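Local atomic coordinates of universal stress protein (Mycobacterium smegmatis, PDB entry 5AHW), a protein that binds cyclic AMP as a homodimeric universal stress protein and probably takes part in mycobacterial nucleotide signalling. Residues V116-I121 with L126-A131; S16-V21 with L71-D76. All blocks are in the same frame, centred on the assembly; numbering follows the deposited sequence.

Overall arrangement
Following the chain from its N terminus, strand 6-10 runs into helix 15-31, which meets helix 65-80 in contact 2, a closure that spans strand 34-41 and residues 44-62, which are not modelled. Only after that closure does contact 1 open: the chain leaves strand 110-114, runs through 116-121, turns through the short helix 121-126 and comes back at 126-131, where helix 129-136 starts. The two contacts therefore stand in series, one a long-range helix pair and the other a local loop closure, with centres about 20 Å apart. Cyclic AMP joins them, since both supply pocket residues, and Val116 CG2 of contact 1 packs against Ser16 OG of contact 2 at 3.6 Å.

Contact 1: V116-I121 with L126-A131; sequences VGLSTI and LGSVPA. With CMP (adenosine-3',5'-cyclic-monophosphate), chain K.
Leu118 reaches across to Pro130 and Ala131, and one branch does most of the touching. With CD1 anti to CA (chi2 -167°), CD2 is the branch folded in beside CA, and it is this methyl that meets the first turn of the facing helix. CD2 sits over the capped turn, 3.6 Å from Ala131 N and 3.8 Å from Ala131 CB, and also touches Pro130 CB. The leucine and the proline ring lie obliquely to one another. Farther along the same ring, Pro130 CG meets the backbone carbonyl of Val116, 3.4 Å from its O, a van der Waals contact.

Ser128 is the N-cap of helix 129-136. With OG lodged between the backbone N and the carbonyl carbon (chi1 68°), it accepts a capping bond from Ala131 N at 3.2 Å (N-H...OG angle 157°), while its CB packs against Gly117 O. Gly117, at positive phi, has only hydrogen where its backbone faces Ser128, and the two CA atoms come within 5.5 Å.

Val116 and Val129 turn this contact toward the ligand. Val116 N donates to O5' of cyclic AMP over 3.1 Å, and its CG2 lies near the same oxygen. Val129 places CG1 3.4 Å from the ribose O4', and Pro130 CD lies near C5'.

Thr120 caps the intervening helix through its bond to Gly123 N. The contact lies at the surface, between the loop leaving strand 110-114 and the start of helix 129-136, with helix 121-126 linking its two sides and Leu118 also packing on Ala134 of the second subunit.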
loop_
_atom_site.group_PDB
_atom_site.type_symbol
_atom_site.label_atom_id
_atom_site.label_comp_id
_atom_site.label_asym_id
_atom_site.label_seq_id
_atom_site.Cartn_x
_atom_site.Cartn_y
_atom_site.Cartn_z
ATOM N N VAL B 116 -2.928 8.795 8.662
ATOM C CA VAL B 116 -3.514 9.700 9.646
ATOM C C VAL B 116 -4.916 9.929 9.206
ATOM O O VAL B 116 -5.163 10.245 8.068
ATOM C CB VAL B 116 -2.729 11.013 9.744
ATOM C CG1 VAL B 116 -3.452 12.057 10.584
ATOM C CG2 VAL B 116 -1.344 10.718 10.312
ATOM N N GLY B 117 -5.858 9.738 10.111
ATOM C CA GLY B 117 -7.256 10.025 9.831
ATOM C C GLY B 117 -8.118 8.801 9.570
ATOM O O GLY B 117 -9.363 8.870 9.706
ATOM N N LEU B 118 -7.486 7.645 9.312
ATOM C CA LEU B 118 -8.244 6.485 8.956
ATOM C C LEU B 118 -9.040 5.893 10.078
ATOM O O LEU B 118 -9.939 5.093 9.855
ATOM C CB LEU B 118 -7.262 5.347 8.557
ATOM C CG LEU B 118 -6.767 5.159 7.177
ATOM C CD1 LEU B 118 -6.119 3.775 7.135
ATOM C CD2 LEU B 118 -7.927 5.332 6.191
ATOM N N SER B 119 -8.660 6.133 11.309
ATOM C CA SER B 119 -9.341 5.418 12.328
ATOM C C SER B 119 -10.439 6.239 13.082
ATOM O O SER B 119 -11.161 5.639 13.877
ATOM C CB SER B 119 -8.299 4.917 13.366
ATOM O OG SER B 119 -7.745 6.083 14.001
ATOM N N THR B 120 -10.502 7.572 12.937
ATOM C CA THR B 120 -11.491 8.332 13.686
ATOM C C THR B 120 -12.877 8.105 13.089
ATOM O O THR B 120 -13.020 7.837 11.860
ATOM C CB THR B 120 -11.222 9.836 13.735
ATOM O OG1 THR B 120 -11.312 10.396 12.401
ATOM C CG2 THR B 120 -9.924 10.115 14.378
ATOM N N ILE B 121 -13.909 8.226 13.933
ATOM C CA ILE B 121 -15.259 8.031 13.434
ATOM C C ILE B 121 -15.614 9.153 12.452
ATOM O O ILE B 121 -16.214 8.920 11.423
ATOM C CB ILE B 121 -16.289 7.882 14.535
ATOM C CG1 ILE B 121 -15.927 6.700 15.438
ATOM C CG2 ILE B 121 -17.642 7.592 13.923
ATOM C CD1 ILE B 121 -15.788 5.343 14.711
ATOM N N LEU B 126 -16.911 11.326 7.310
ATOM C CA LEU B 126 -16.857 12.567 6.561
ATOM C C LEU B 126 -15.747 12.495 5.492
ATOM O O LEU B 126 -15.819 13.216 4.491
ATOM C CB LEU B 126 -16.638 13.762 7.488
ATOM C CG LEU B 126 -17.773 14.095 8.465
ATOM C CD1 LEU B 126 -17.361 15.164 9.458
ATOM C CD2 LEU B 126 -18.959 14.617 7.740
ATOM N N GLY B 127 -14.758 11.640 5.709
ATOM C CA GLY B 127 -13.633 11.562 4.861
ATOM C C GLY B 127 -12.266 11.791 5.437
ATOM O O GLY B 127 -12.090 12.490 6.389
ATOM N N SER B 128 -11.277 11.097 4.882
ATOM C CA SER B 128 -9.905 11.388 5.190
ATOM C C SER B 128 -9.121 11.226 3.931
ATOM O O SER B 128 -9.516 10.512 3.056
ATOM C CB SER B 128 -9.377 10.372 6.228
ATOM O OG SER B 128 -9.274 9.044 5.666
ATOM N N VAL B 129 -7.967 11.852 3.860
ATOM C CA VAL B 129 -7.107 11.710 2.698
ATOM C C VAL B 129 -6.722 10.273 2.355
ATOM O O VAL B 129 -6.937 9.854 1.267
ATOM C CB VAL B 129 -5.862 12.580 2.841
ATOM C CG1 VAL B 129 -5.036 12.494 1.560
ATOM C CG2 VAL B 129 -6.293 14.019 3.133
ATOM N N PRO B 130 -6.254 9.465 3.321
ATOM C CA PRO B 130 -5.961 8.105 2.876
ATOM C C PRO B 130 -7.167 7.288 2.428
ATOM O O PRO B 130 -7.038 6.536 1.490
ATOM C CB PRO B 130 -5.340 7.434 4.104
ATOM C CG PRO B 130 -5.419 8.422 5.208
ATOM C CD PRO B 130 -5.576 9.770 4.593
ATOM N N ALA B 131 -8.285 7.325 3.157
ATOM C CA ALA B 131 -9.433 6.549 2.781
ATOM C C ALA B 131 -9.983 7.000 1.418
ATOM O O ALA B 131 -10.389 6.168 0.599
ATOM C CB ALA B 131 -10.491 6.704 3.813
HETATM P P CMP K . 0.189 11.167 7.002
HETATM O O1P CMP K . 1.149 10.144 7.597
HETATM O O2P CMP K . 0.321 12.448 7.685
HETATM O "O5'" CMP K . -1.306 10.672 6.887
HETATM C "C5'" CMP K . -2.308 11.200 5.983
HETATM C "C4'" CMP K . -1.633 11.366 4.650
HETATM O "O4'" CMP K . -2.416 12.053 3.691
HETATM C "C3'" CMP K . -0.379 12.154 4.705
HETATM O "O3'" CMP K . 0.581 11.412 5.444
HETATM C "C2'" CMP K . -0.094 12.413 3.219
HETATM O "O2'" CMP K . 0.458 11.284 2.529
HETATM C "C1'" CMP K . -1.534 12.653 2.735
HETATM N N9 CMP K . -1.738 14.121 2.709
HETATM C C8 CMP K . -2.374 14.874 3.627
HETATM N N7 CMP K . -2.302 16.176 3.313
HETATM C C5 CMP K . -1.638 16.269 2.185
HETATM C C6 CMP K . -1.237 17.351 1.268
HETATM N N6 CMP K . -1.561 18.604 1.556
HETATM N N1 CMP K . -0.541 17.039 0.167
HETATM C C2 CMP K . -0.200 15.783 -0.142
HETATM N N3 CMP K . -0.517 14.738 0.652
HETATM C C4 CMP K . -1.226 14.924 1.796
#

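Contact 2: S16-V21 with L71-D76; sequences SSLRAV and LREAND. With CMP (adenosine-3',5'-cyclic-monophosphate), chain K.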
loop_
_atom_site.group_PDB
_atom_site.type_symbol
_atom_site.label_atom_id
_atom_site.label_comp_id
_atom_site.label_asym_id
_atom_site.label_seq_id
_atom_site.Cartn_x
_atom_site.Cartn_y
_atom_site.Cartn_z
ATOM N N SER B 16 4.529 12.542 10.401
ATOM C CA SER B 16 3.846 11.316 9.970
ATOM C C SER B 16 4.026 11.166 8.471
ATOM O O SER B 16 4.531 10.150 7.942
ATOM C CB SER B 16 2.323 11.377 10.347
ATOM O OG SER B 16 1.691 12.582 9.967
ATOM N N SER B 17 3.734 12.245 7.741
ATOM C CA SER B 17 3.825 12.121 6.285
ATOM C C SER B 17 5.267 11.870 5.788
ATOM O O SER B 17 5.485 11.230 4.746
ATOM C CB SER B 17 3.205 13.341 5.611
ATOM O OG SER B 17 4.054 14.464 5.610
ATOM N N LEU B 18 6.251 12.416 6.486
ATOM C CA LEU B 18 7.610 12.237 6.059
ATOM C C LEU B 18 8.048 10.787 6.214
ATOM O O LEU B 18 8.949 10.339 5.495
ATOM C CB LEU B 18 8.524 13.183 6.828
ATOM C CG LEU B 18 8.302 14.645 6.425
ATOM C CD1 LEU B 18 9.078 15.521 7.374
ATOM C CD2 LEU B 18 8.711 14.923 5.004
ATOM N N ARG B 19 7.392 10.064 7.111
ATOM C CA ARG B 19 7.591 8.636 7.227
ATOM C C ARG B 19 7.033 7.937 5.993
ATOM O O ARG B 19 7.590 6.904 5.595
ATOM C CB ARG B 19 6.991 8.027 8.518
ATOM C CG ARG B 19 7.723 8.464 9.778
ATOM C CD ARG B 19 7.263 7.814 11.096
ATOM N NE ARG B 19 6.011 8.407 11.628
ATOM C CZ ARG B 19 5.892 9.260 12.668
ATOM N NH1 ARG B 19 6.953 9.674 13.380
ATOM N NH2 ARG B 19 4.670 9.692 13.005
ATOM N N ALA B 20 5.924 8.437 5.455
ATOM C CA ALA B 20 5.399 7.931 4.215
ATOM C C ALA B 20 6.379 8.165 3.072
ATOM O O ALA B 20 6.527 7.306 2.216
ATOM C CB ALA B 20 4.064 8.583 3.860
ATOM N N VAL B 21 7.017 9.334 3.043
ATOM C CA VAL B 21 8.079 9.600 2.084
ATOM C C VAL B 21 9.324 8.639 2.234
ATOM O O VAL B 21 9.828 8.112 1.225
ATOM C CB VAL B 21 8.523 11.073 2.195
ATOM C CG1 VAL B 21 9.692 11.376 1.278
ATOM C CG2 VAL B 21 7.383 11.991 1.793
ATOM N N LEU B 71 8.775 20.450 0.323
ATOM C CA LEU B 71 9.271 19.602 -0.755
ATOM C C LEU B 71 10.768 19.320 -0.614
ATOM O O LEU B 71 11.135 18.196 -0.821
ATOM C CB LEU B 71 8.923 20.153 -2.155
ATOM C CG LEU B 71 7.413 19.962 -2.371
ATOM C CD1 LEU B 71 6.924 20.897 -3.457
ATOM C CD2 LEU B 71 7.035 18.516 -2.679
ATOM N N ARG B 72 11.612 20.302 -0.273
ATOM C CA ARG B 72 13.042 19.993 -0.106
ATOM C C ARG B 72 13.321 19.020 1.047
ATOM O O ARG B 72 14.097 18.079 0.911
ATOM C CB ARG B 72 13.958 21.233 -0.048
ATOM C CG ARG B 72 13.569 22.318 0.933
ATOM C CD ARG B 72 14.554 23.503 0.924
ATOM N NE ARG B 72 13.905 24.788 1.294
ATOM C CZ ARG B 72 13.236 25.593 0.455
ATOM N NH1 ARG B 72 13.102 25.303 -0.848
ATOM N NH2 ARG B 72 12.696 26.715 0.922
ATOM N N GLU B 73 12.681 19.194 2.191
ATOM C CA GLU B 73 12.876 18.221 3.249
ATOM C C GLU B 73 12.398 16.844 2.796
ATOM O O GLU B 73 13.112 15.864 2.991
ATOM C CB GLU B 73 12.239 18.668 4.548
ATOM C CG GLU B 73 12.378 17.664 5.705
ATOM C CD GLU B 73 13.807 17.492 6.258
ATOM O OE1 GLU B 73 14.720 18.328 5.983
ATOM O OE2 GLU B 73 13.997 16.491 7.006
ATOM N N ALA B 74 11.238 16.750 2.150
ATOM C CA ALA B 74 10.801 15.441 1.682
ATOM C C ALA B 74 11.808 14.828 0.740
ATOM O O ALA B 74 12.046 13.616 0.757
ATOM C CB ALA B 74 9.435 15.493 1.022
ATOM N N ASN B 75 12.374 15.670 -0.104
ATOM C CA ASN B 75 13.427 15.244 -1.031
ATOM C C ASN B 75 14.663 14.658 -0.311
ATOM O O ASN B 75 15.146 13.589 -0.653
ATOM C CB ASN B 75 13.864 16.439 -1.898
ATOM C CG ASN B 75 14.667 16.019 -3.110
ATOM O OD1 ASN B 75 15.572 15.203 -3.023
ATOM N ND2 ASN B 75 14.343 16.609 -4.268
ATOM N N ASP B 76 15.163 15.394 0.667
ATOM C CA ASP B 76 16.256 14.928 1.497
ATOM C C ASP B 76 15.904 13.589 2.154
ATOM O O ASP B 76 16.731 12.695 2.186
ATOM C CB ASP B 76 16.625 15.974 2.554
ATOM C CG ASP B 76 17.261 17.207 1.946
ATOM O OD1 ASP B 76 17.808 17.102 0.825
ATOM O OD2 ASP B 76 17.235 18.286 2.594
HETATM P P CMP K . 0.189 11.167 7.002
HETATM O O1P CMP K . 1.149 10.144 7.597
HETATM O O2P CMP K . 0.321 12.448 7.685
HETATM O "O5'" CMP K . -1.306 10.672 6.887
HETATM C "C5'" CMP K . -2.308 11.200 5.983
HETATM C "C4'" CMP K . -1.633 11.366 4.650
HETATM O "O4'" CMP K . -2.416 12.053 3.691
HETATM C "C3'" CMP K . -0.379 12.154 4.705
HETATM O "O3'" CMP K . 0.581 11.412 5.444
HETATM C "C2'" CMP K . -0.094 12.413 3.219
HETATM O "O2'" CMP K . 0.458 11.284 2.529
HETATM C "C1'" CMP K . -1.534 12.653 2.735
HETATM N N9 CMP K . -1.738 14.121 2.709
HETATM C C8 CMP K . -2.374 14.874 3.627
HETATM N N7 CMP K . -2.302 16.176 3.313
HETATM C C5 CMP K . -1.638 16.269 2.185
HETATM C C6 CMP K . -1.237 17.351 1.268
HETATM N N6 CMP K . -1.561 18.604 1.556
HETATM N N1 CMP K . -0.541 17.039 0.167
HETATM C C2 CMP K . -0.200 15.783 -0.142
HETATM N N3 CMP K . -0.517 14.738 0.652
HETATM C C4 CMP K . -1.226 14.924 1.796
#
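Leu18 and Val21, one helical turn apart, carry helix 15-31 onto Ala74 of helix 65-80, while residues at the start of the same segment serve cyclic AMP. Ser16 comes first: its OG donates to phosphate oxygen O2P at 2.7 Å and also bonds with Ser14 OG. Ser17 puts its CB 3.3 Å from O3' of the ligand, whereas its hydroxyl turns back to the preceding loop, bonding to Ser14 O, Thr11 OG1 and Asp12 OD1. At Leu18 the two branches part: CD2 lies 4.0 Å from Ala74 CA, and CD1 approaches the aliphatic CG of Glu73 at 4.3 Å. Val21 then sets both methyls against Ala74. Its CG1, anti to the backbone N (chi1 176°), comes 3.3 Å from Ala74 O, while CG2 packs against the alanine methyl. Ala74 CB rests against Leu18 CD2 and Val21 CG2, each 4.1 Å away, where the segment axes pass 9.7 Å apart at -46°; this methyl also touches Ile37 of strand 34-41. Two helices packed on one parallel sheet of strand order 3-2-1-4-5, with the first helix beginning at the ligand phosphate, belong to the Rossmann-like alpha/beta fold of the universal stress proteins in the HUP clan.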